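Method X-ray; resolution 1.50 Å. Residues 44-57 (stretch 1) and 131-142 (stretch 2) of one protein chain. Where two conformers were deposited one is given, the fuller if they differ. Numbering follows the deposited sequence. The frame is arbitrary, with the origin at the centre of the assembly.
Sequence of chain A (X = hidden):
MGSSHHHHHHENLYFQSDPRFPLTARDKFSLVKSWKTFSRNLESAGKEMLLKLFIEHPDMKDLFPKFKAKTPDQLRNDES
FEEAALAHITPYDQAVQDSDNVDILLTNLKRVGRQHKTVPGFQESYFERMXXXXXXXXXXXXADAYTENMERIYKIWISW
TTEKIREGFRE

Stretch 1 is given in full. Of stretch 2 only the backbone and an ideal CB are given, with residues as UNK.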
ATOM      1  N   SER A  44      -2.191   6.405  10.553  0.70  9.66           N
ATOM      2  CA  SER A  44      -3.474   5.779  10.829  0.70 10.85           C
ATOM      3  C   SER A  44      -3.915   4.861   9.695  0.70  9.98           C
ATOM      4  O   SER A  44      -4.395   3.751   9.952  0.70 10.95           O
ATOM      5  CB  SER A  44      -4.522   6.852  11.089  0.70 11.46           C
ATOM      6  OG  SER A  44      -4.218   7.548  12.285  0.70 13.43           O
ATOM      7  N   ALA A  45      -3.720   5.304   8.454  1.00  9.55           N
ATOM      8  CA  ALA A  45      -4.068   4.492   7.262  1.00  9.70           C
ATOM      9  C   ALA A  45      -3.272   3.190   7.255  1.00 10.16           C
ATOM     10  O   ALA A  45      -3.828   2.134   7.024  1.00 10.58           O
ATOM     11  CB  ALA A  45      -3.835   5.284   5.983  1.00 12.01           C
ATOM     12  N   GLY A  46      -1.964   3.277   7.511  1.00  9.59           N
ATOM     13  CA  GLY A  46      -1.117   2.094   7.599  1.00  9.92           C
ATOM     14  C   GLY A  46      -1.579   1.113   8.665  1.00  9.65           C
ATOM     15  O   GLY A  46      -1.581  -0.098   8.436  1.00 10.26           O
ATOM     16  N   LYS A  47      -1.968   1.632   9.836  1.00 10.10           N
ATOM     17  CA  LYS A  47      -2.497   0.782  10.908  1.00 10.72           C
ATOM     18  C   LYS A  47      -3.768   0.074  10.439  1.00 10.76           C
ATOM     19  O   LYS A  47      -3.911  -1.139  10.630  1.00 11.73           O
ATOM     20  CB  LYS A  47      -2.768   1.593  12.177  1.00 10.29           C
ATOM     21  CG  LYS A  47      -1.522   2.128  12.854  1.00 11.86           C
ATOM     22  CD  LYS A  47      -1.916   2.973  14.075  1.00 13.85           C
ATOM     23  CE  LYS A  47      -0.703   3.670  14.668  1.00 15.22           C
ATOM     24  NZ  LYS A  47      -1.068   4.520  15.836  1.00 19.29           N
ATOM     25  N   GLU A  48      -4.666   0.822   9.797  0.50 11.39           N
ATOM     26  CA  GLU A  48      -5.913   0.268   9.252  0.50 12.29           C
ATOM     27  C   GLU A  48      -5.619  -0.860   8.264  0.50 12.27           C
ATOM     28  O   GLU A  48      -6.234  -1.925   8.327  0.50 12.82           O
ATOM     29  CB  GLU A  48      -6.740   1.361   8.565  0.50 14.33           C
ATOM     30  CG  GLU A  48      -7.451   2.325   9.497  0.50 16.65           C
ATOM     31  CD  GLU A  48      -8.311   3.331   8.751  0.50 20.06           C
ATOM     32  OE1 GLU A  48      -9.169   3.974   9.390  0.50 22.62           O
ATOM     33  OE2 GLU A  48      -8.132   3.485   7.522  0.50 21.22           O
ATOM     34  N   MET A  49      -4.642  -0.633   7.389  1.00 11.85           N
ATOM     35  CA  MET A  49      -4.278  -1.631   6.365  1.00 11.57           C
ATOM     36  C   MET A  49      -3.832  -2.931   6.974  1.00 12.06           C
ATOM     37  O   MET A  49      -4.312  -3.998   6.547  1.00 12.39           O
ATOM     38  CB  MET A  49      -3.190  -1.111   5.459  1.00 13.22           C
ATOM     39  CG  MET A  49      -3.662   0.071   4.644  1.00 14.57           C
ATOM     40  SD  MET A  49      -2.310   0.840   3.762  1.00 16.29           S
ATOM     41  CE  MET A  49      -1.938  -0.582   2.750  1.00 10.42           C
ATOM     42  N   LEU A  50      -2.898  -2.854   7.928  1.00 11.91           N
ATOM     43  CA  LEU A  50      -2.374  -4.080   8.545  1.00 12.47           C
ATOM     44  C   LEU A  50      -3.425  -4.821   9.347  1.00 13.14           C
ATOM     45  O   LEU A  50      -3.504  -6.037   9.256  1.00 13.67           O
ATOM     46  CB  LEU A  50      -1.128  -3.832   9.400  1.00 13.75           C
ATOM     47  CG  LEU A  50       0.156  -3.446   8.637  1.00 13.90           C
ATOM     48  CD1 LEU A  50       1.305  -3.313   9.623  1.00 15.77           C
ATOM     49  CD2 LEU A  50       0.551  -4.397   7.515  1.00 16.35           C
ATOM     50  N   LEU A  51      -4.245  -4.094  10.106  1.00 13.19           N
ATOM     51  CA  LEU A  51      -5.344  -4.725  10.838  1.00 13.91           C
ATOM     52  C   LEU A  51      -6.313  -5.415   9.879  1.00 14.10           C
ATOM     53  O   LEU A  51      -6.773  -6.527  10.175  1.00 16.60           O
ATOM     54  CB  LEU A  51      -6.060  -3.738  11.769  1.00 14.37           C
ATOM     55  CG  LEU A  51      -5.172  -3.175  12.880  1.00 14.20           C
ATOM     56  CD1 LEU A  51      -5.913  -2.110  13.663  1.00 18.10           C
ATOM     57  CD2 LEU A  51      -4.567  -4.249  13.801  1.00 17.17           C
ATOM     58  N   LYS A  52      -6.572  -4.809   8.717  1.00 13.20           N
ATOM     59  CA  LYS A  52      -7.437  -5.440   7.716  1.00 13.76           C
ATOM     60  C   LYS A  52      -6.773  -6.696   7.143  1.00 14.05           C
ATOM     61  O   LYS A  52      -7.432  -7.734   6.971  1.00 17.08           O
ATOM     62  CB  LYS A  52      -7.851  -4.463   6.616  1.00 14.25           C
ATOM     63  CG  LYS A  52      -8.878  -5.007   5.631  1.00 14.23           C
ATOM     64  CD  LYS A  52     -10.223  -5.271   6.292  1.00 17.17           C
ATOM     65  CE  LYS A  52     -11.304  -5.351   5.241  1.00 20.89           C
ATOM     66  NZ  LYS A  52     -12.622  -5.675   5.843  1.00 25.15           N
ATOM     67  N   LEU A  53      -5.465  -6.617   6.880  1.00 13.04           N
ATOM     68  CA  LEU A  53      -4.742  -7.803   6.391  1.00 14.27           C
ATOM     69  C   LEU A  53      -4.918  -8.994   7.323  1.00 15.09           C
ATOM     70  O   LEU A  53      -5.149 -10.130   6.879  1.00 18.23           O
ATOM     71  CB  LEU A  53      -3.254  -7.496   6.229  1.00 14.62           C
ATOM     72  CG  LEU A  53      -2.373  -8.617   5.666  1.00 15.25           C
ATOM     73  CD1 LEU A  53      -2.681  -8.945   4.205  1.00 17.90           C
ATOM     74  CD2 LEU A  53      -0.909  -8.235   5.829  1.00 15.84           C
ATOM     75  N   PHE A  54      -4.830  -8.717   8.621  1.00 15.85           N
ATOM     76  CA  PHE A  54      -4.883  -9.766   9.624  1.00 17.70           C
ATOM     77  C   PHE A  54      -6.290 -10.352   9.739  1.00 18.59           C
ATOM     78  O   PHE A  54      -6.425 -11.510  10.129  1.00 22.07           O
ATOM     79  CB  PHE A  54      -4.374  -9.281  10.989  1.00 17.51           C
ATOM     80  CG  PHE A  54      -2.956  -8.752  10.985  1.00 16.69           C
ATOM     81  CD1 PHE A  54      -2.021  -9.120  10.006  1.00 16.97           C
ATOM     82  CD2 PHE A  54      -2.545  -7.875  11.998  1.00 16.23           C
ATOM     83  CE1 PHE A  54      -0.721  -8.609  10.034  1.00 17.02           C
ATOM     84  CE2 PHE A  54      -1.250  -7.388  12.042  1.00 17.20           C
ATOM     85  CZ  PHE A  54      -0.333  -7.744  11.053  1.00 17.44           C
ATOM     86  N   ILE A  55      -7.317  -9.567   9.383  1.00 18.53           N
ATOM     87  CA  ILE A  55      -8.717 -10.047   9.347  1.00 21.66           C
ATOM     88  C   ILE A  55      -8.895 -10.969   8.144  1.00 21.46           C
ATOM     89  O   ILE A  55      -9.419 -12.079   8.269  1.00 24.77           O
ATOM     90  CB  ILE A  55      -9.753  -8.884   9.290  1.00 24.28           C
ATOM     91  CG1 ILE A  55      -9.809  -8.124  10.622  1.00 27.34           C
ATOM     92  CG2 ILE A  55     -11.159  -9.397   8.958  1.00 28.42           C
ATOM     93  CD1 ILE A  55     -10.331  -6.703  10.490  1.00 27.22           C
ATOM     94  N   GLU A  56      -8.436 -10.516   6.985  1.00 19.81           N
ATOM     95  CA  GLU A  56      -8.635 -11.253   5.743  1.00 20.44           C
ATOM     96  C   GLU A  56      -7.785 -12.514   5.675  1.00 19.67           C
ATOM     97  O   GLU A  56      -8.203 -13.522   5.091  1.00 21.21           O
ATOM     98  CB  GLU A  56      -8.384 -10.339   4.554  1.00 20.23           C
ATOM     99  CG  GLU A  56      -9.286  -9.111   4.623  1.00 23.33           C
ATOM    100  CD  GLU A  56      -9.509  -8.423   3.299  1.00 23.58           C
ATOM    101  OE1 GLU A  56      -8.620  -8.463   2.422  1.00 27.03           O
ATOM    102  OE2 GLU A  56     -10.582  -7.815   3.144  1.00 26.64           O
ATOM    103  N   HIS A  57      -6.610 -12.454   6.291  1.00 20.14           N
ATOM    104  CA  HIS A  57      -5.639 -13.539   6.238  1.00 19.54           C
ATOM    105  C   HIS A  57      -4.907 -13.610   7.579  1.00 20.24           C
ATOM    106  O   HIS A  57      -3.793 -13.105   7.692  1.00 18.54           O
ATOM    107  CB  HIS A  57      -4.661 -13.331   5.073  1.00 21.37           C
ATOM    108  CG  HIS A  57      -5.303 -13.402   3.720  1.00 24.41           C
ATOM    109  ND1 HIS A  57      -5.625 -14.598   3.108  1.00 24.26           N
ATOM    110  CD2 HIS A  57      -5.702 -12.423   2.869  1.00 23.53           C
ATOM    111  CE1 HIS A  57      -6.185 -14.351   1.936  1.00 25.09           C
ATOM    112  NE2 HIS A  57      -6.239 -13.040   1.767  1.00 23.87           N
ATOM    113  N   UNK A 131      -3.301  -5.092  -1.585  1.00 19.01           N
ATOM    114  CA  UNK A 131      -4.183  -4.245  -2.429  1.00 18.74           C
ATOM    115  C   UNK A 131      -5.564  -4.017  -1.841  1.00 17.75           C
ATOM    116  O   UNK A 131      -5.994  -2.882  -1.737  1.00 15.66           O
ATOM    117  CB  UNK A 131      -4.342  -4.879  -3.813  1.00 18.74           C
ATOM    118  N   UNK A 132      -6.248  -5.104  -1.459  1.00 16.38           N
ATOM    119  CA  UNK A 132      -7.582  -5.023  -0.856  1.00 17.62           C
ATOM    120  C   UNK A 132      -7.530  -4.218   0.428  1.00 13.46           C
ATOM    121  O   UNK A 132      -8.474  -3.532   0.749  1.00 15.24           O
ATOM    122  CB  UNK A 132      -8.142  -6.420  -0.581  1.00 17.62           C
ATOM    123  N   UNK A 133      -6.421  -4.318   1.153  1.00 13.68           N
ATOM    124  CA  UNK A 133      -6.255  -3.594   2.423  1.00 12.54           C
ATOM    125  C   UNK A 133      -6.103  -2.102   2.208  1.00 12.42           C
ATOM    126  O   UNK A 133      -6.715  -1.314   2.929  1.00 11.44           O
ATOM    127  CB  UNK A 133      -5.040  -4.126   3.185  1.00 12.54           C
ATOM    128  N   UNK A 134      -5.304  -1.716   1.206  1.00 11.03           N
ATOM    129  CA  UNK A 134      -5.214  -0.313   0.820  1.00  9.73           C
ATOM    130  C   UNK A 134      -6.552   0.202   0.319  1.00 10.82           C
ATOM    131  O   UNK A 134      -6.979   1.275   0.724  1.00 10.88           O
ATOM    132  CB  UNK A 134      -4.141  -0.121  -0.254  1.00  9.73           C
ATOM    133  N   UNK A 135      -7.221  -0.571  -0.538  1.00 11.98           N
ATOM    134  CA  UNK A 135      -8.579  -0.195  -0.984  1.00 13.48           C
ATOM    135  C   UNK A 135      -9.534   0.020   0.203  1.00 13.27           C
ATOM    136  O   UNK A 135     -10.269   1.008   0.245  1.00 14.08           O
ATOM    137  CB  UNK A 135      -9.144  -1.275  -1.909  1.00 13.48           C
ATOM    138  N   UNK A 136      -9.501  -0.894   1.166  1.00 14.34           N
ATOM    139  CA  UNK A 136     -10.310  -0.751   2.382  1.00 15.15           C
ATOM    140  C   UNK A 136     -10.036   0.568   3.092  1.00 14.64           C
ATOM    141  O   UNK A 136     -10.967   1.274   3.482  1.00 16.73           O
ATOM    142  CB  UNK A 136     -10.041  -1.916   3.337  1.00 15.15           C
ATOM    143  N   UNK A 137      -8.756   0.888   3.277  1.00 12.95           N
ATOM    144  CA  UNK A 137      -8.401   2.131   3.952  1.00 12.58           C
ATOM    145  C   UNK A 137      -8.854   3.343   3.148  1.00 13.02           C
ATOM    146  O   UNK A 137      -9.350   4.311   3.717  1.00 13.57           O
ATOM    147  CB  UNK A 137      -6.891   2.194   4.192  1.00 12.58           C
ATOM    148  N   UNK A 138      -8.668   3.286   1.829  1.00 11.09           N
ATOM    149  CA  UNK A 138      -9.160   4.349   0.937  1.00 11.19           C
ATOM    150  C   UNK A 138     -10.677   4.542   1.040  1.00 13.04           C
ATOM    151  O   UNK A 138     -11.136   5.653   1.227  1.00 13.98           O
ATOM    152  CB  UNK A 138      -8.783   4.030  -0.511  1.00 11.19           C
ATOM    153  N   UNK A 139     -11.440   3.452   0.931  1.00 14.54           N
ATOM    154  CA  UNK A 139     -12.918   3.518   1.026  1.00 17.06           C
ATOM    155  C   UNK A 139     -13.345   4.119   2.345  1.00 17.16           C
ATOM    156  O   UNK A 139     -14.189   5.009   2.389  1.00 20.53           O
ATOM    157  CB  UNK A 139     -13.539   2.129   0.869  1.00 17.06           C
ATOM    158  N   UNK A 140     -12.773   3.595   3.421  1.00 18.13           N
ATOM    159  CA  UNK A 140     -13.188   3.962   4.778  1.00 20.95           C
ATOM    160  C   UNK A 140     -12.856   5.422   5.069  1.00 19.63           C
ATOM    161  O   UNK A 140     -13.663   6.156   5.648  1.00 22.83           O
ATOM    162  CB  UNK A 140     -12.515   3.054   5.809  1.00 20.95           C
ATOM    163  N   UNK A 141     -11.680   5.854   4.636  1.00 17.29           N
ATOM    164  CA  UNK A 141     -11.199   7.189   4.958  1.00 18.12           C
ATOM    165  C   UNK A 141     -11.836   8.229   4.053  1.00 17.72           C
ATOM    166  O   UNK A 141     -12.272   9.287   4.515  1.00 20.38           O
ATOM    167  CB  UNK A 141      -9.675   7.251   4.843  1.00 18.12           C
ATOM    168  N   UNK A 142     -11.866   7.938   2.753  1.00 15.23           N
ATOM    169  CA  UNK A 142     -12.410   8.892   1.798  1.00 14.94           C
ATOM    170  C   UNK A 142     -13.939   8.920   1.789  1.00 16.15           C
ATOM    171  O   UNK A 142     -14.529   9.916   1.368  1.00 18.25           O
ATOM    172  CB  UNK A 142     -11.894   8.565   0.395  1.00 14.94           C
TER

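Two helices cross here at 128° between their N-to-C directions, their axes approaching to 8.3 Å; the second is helical throughout, which disfavours proline (no NH, steric crowding) and glycine (flexible).

Position 131 points its CB away from stretch 1, which sets no demand on it. It is Glu-131, with a carboxylate bonded elsewhere in the structure.

At 132 the CB points toward stretch 1, and the ideal CB lies 3.7 Å from Glu-56 OE1. A long polar or basic chain would suit this acidic neighbour. Lys-132 is found, without a salt bridge: Lys-132 NZ stays 4.7 Å from Glu-56 OE1, Lys-132 CB 3.6 Å.

Position 133 is the tightest. Its CA is 4.8 Å from the CA of Met-49, and its ideal CB is 3.4 Å from Met-49 O, so a small side chain is expected: alanine, serine or cysteine. Cys-133 fits as a knob among Met-49, Lys-52, Leu-53 and Glu-56. Its chi1 of -60° (m) brings SG to 3.7 Å from Leu-53 CB and 3.4 Å from Leu-53 N, whose hydrogen bond goes to Met-49 O.

Position 134 points away overall, but its ideal CB is 3.8 Å from Met-49 CE, so an aliphatic residue would suit. Leu-134 packs its CB 3.7 Å from Met-49 CE.

Position 135 meets nothing of stretch 1 and is left open by it; it is Val-135.

At 136 the CB points toward the methylenes of Lys-52, 4.0 Å from Lys-52 CG. An acid could pair with the ammonium, while an aliphatic or aromatic chain could cover the methylenes. Phe-136 puts a ring face under the lysine: Lys-52 CE is 3.6 Å from Phe-136 CD1, and Lys-52 NZ lies 4.2 Å from the centroid of the Phe-136 ring, a cation-pi contact.

Position 137 faces Ala-45, Glu-48 and Met-49, with its ideal CB 3.9 Å from Met-49 CG. Little room remains, favouring alanine, serine or perhaps glycine despite the helix. Ala-137 CB lies 3.7 Å from Glu-48 OE2.

Position 138 points away and 139 is out of reach, permitting most residues: Leu-138 and Gln-139.

At 140 and 141, the CBs point toward Glu-48, inviting polar residues. Thr-140 instead bonds its own helix, OG1 donating to Phe-136 O at 2.7 Å. Thr-141 OG1 likewise donates to Ala-137 O at 2.8 Å; a water bridges the helices, donating to Glu-48 OE1 (2.5 Å) and Thr-141 OG1 (3.0 Å).

Position 142, beyond reach, is Leu-142.

Stretch 2, residues 131-142: EKCLVFALQTTL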
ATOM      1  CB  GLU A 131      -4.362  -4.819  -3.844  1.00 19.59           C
ATOM      2  CG  GLU A 131      -3.076  -5.004  -4.606  1.00 18.71           C
ATOM      3  CD  GLU A 131      -3.313  -5.428  -6.038  1.00 22.23           C
ATOM      4  OE1 GLU A 131      -4.474  -5.509  -6.511  1.00 27.30           O
ATOM      5  OE2 GLU A 131      -2.322  -5.694  -6.699  1.00 20.84           O
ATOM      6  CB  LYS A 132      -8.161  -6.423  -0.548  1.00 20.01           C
ATOM      7  CG  LYS A 132      -8.934  -7.078  -1.695  1.00 26.42           C
ATOM      8  CD  LYS A 132      -9.191  -8.565  -1.455  1.00 30.47           C
ATOM      9  CE  LYS A 132     -10.564  -8.829  -0.850  1.00 27.19           C
ATOM     10  NZ  LYS A 132     -11.088 -10.151  -1.231  1.00 37.65           N
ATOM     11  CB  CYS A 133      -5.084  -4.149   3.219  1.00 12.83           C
ATOM     12  SG  CYS A 133      -5.322  -5.888   3.611  1.00 17.08           S
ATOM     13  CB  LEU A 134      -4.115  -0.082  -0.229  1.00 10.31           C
ATOM     14  CG  LEU A 134      -3.976   1.372  -0.689  1.00  9.31           C
ATOM     15  CD1 LEU A 134      -3.733   2.365   0.453  1.00 10.37           C
ATOM     16  CD2 LEU A 134      -2.845   1.438  -1.712  1.00 11.69           C
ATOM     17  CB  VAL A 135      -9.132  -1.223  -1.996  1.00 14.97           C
ATOM     18  CG1 VAL A 135     -10.626  -1.046  -2.224  1.00 16.84           C
ATOM     19  CG2 VAL A 135      -8.359  -1.114  -3.301  1.00 15.40           C
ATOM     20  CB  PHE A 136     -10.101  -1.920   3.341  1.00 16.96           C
ATOM     21  CG  PHE A 136     -10.862  -1.775   4.628  1.00 18.30           C
ATOM     22  CD1 PHE A 136     -12.251  -1.923   4.654  1.00 19.35           C
ATOM     23  CD2 PHE A 136     -10.194  -1.460   5.810  1.00 17.86           C
ATOM     24  CE1 PHE A 136     -12.950  -1.788   5.843  1.00 21.71           C
ATOM     25  CE2 PHE A 136     -10.892  -1.319   7.008  1.00 20.27           C
ATOM     26  CZ  PHE A 136     -12.272  -1.474   7.015  1.00 18.27           C
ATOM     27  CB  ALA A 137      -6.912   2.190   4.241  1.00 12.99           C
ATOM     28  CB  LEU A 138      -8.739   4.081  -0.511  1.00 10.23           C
ATOM     29  CG  LEU A 138      -7.256   4.309  -0.823  1.00  9.56           C
ATOM     30  CD1 LEU A 138      -6.904   3.604  -2.126  1.00 11.44           C
ATOM     31  CD2 LEU A 138      -6.926   5.804  -0.888  1.00 10.82           C
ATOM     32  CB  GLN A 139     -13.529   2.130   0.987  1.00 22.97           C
ATOM     33  CG  GLN A 139     -13.424   1.409  -0.319  1.00 25.99           C
ATOM     34  CD  GLN A 139     -14.074   0.037  -0.278  1.00 30.54           C
ATOM     35  OE1 GLN A 139     -13.909  -0.735   0.682  1.00 34.94           O
ATOM     36  NE2 GLN A 139     -14.809  -0.278  -1.326  1.00 30.56           N
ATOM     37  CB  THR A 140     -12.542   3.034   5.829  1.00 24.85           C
ATOM     38  OG1 THR A 140     -12.774   1.673   5.459  1.00 29.35           O
ATOM     39  CG2 THR A 140     -13.124   3.264   7.220  1.00 30.08           C
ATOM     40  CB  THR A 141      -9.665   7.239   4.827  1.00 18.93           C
ATOM     41  OG1 THR A 141      -9.094   6.256   5.700  1.00 21.66           O
ATOM     42  CG2 THR A 141      -9.118   8.608   5.157  1.00 21.41           C
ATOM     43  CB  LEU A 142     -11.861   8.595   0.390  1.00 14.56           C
ATOM     44  CG  LEU A 142     -10.364   8.864   0.153  1.00 14.15           C
ATOM     45  CD1 LEU A 142      -9.931   8.326  -1.200  1.00 16.05           C
ATOM     46  CD2 LEU A 142     -10.074  10.356   0.227  1.00 15.36           C
TER
HETATM   47  O   HOH W   1     -10.716   5.511   8.094  0.50 24.82           O
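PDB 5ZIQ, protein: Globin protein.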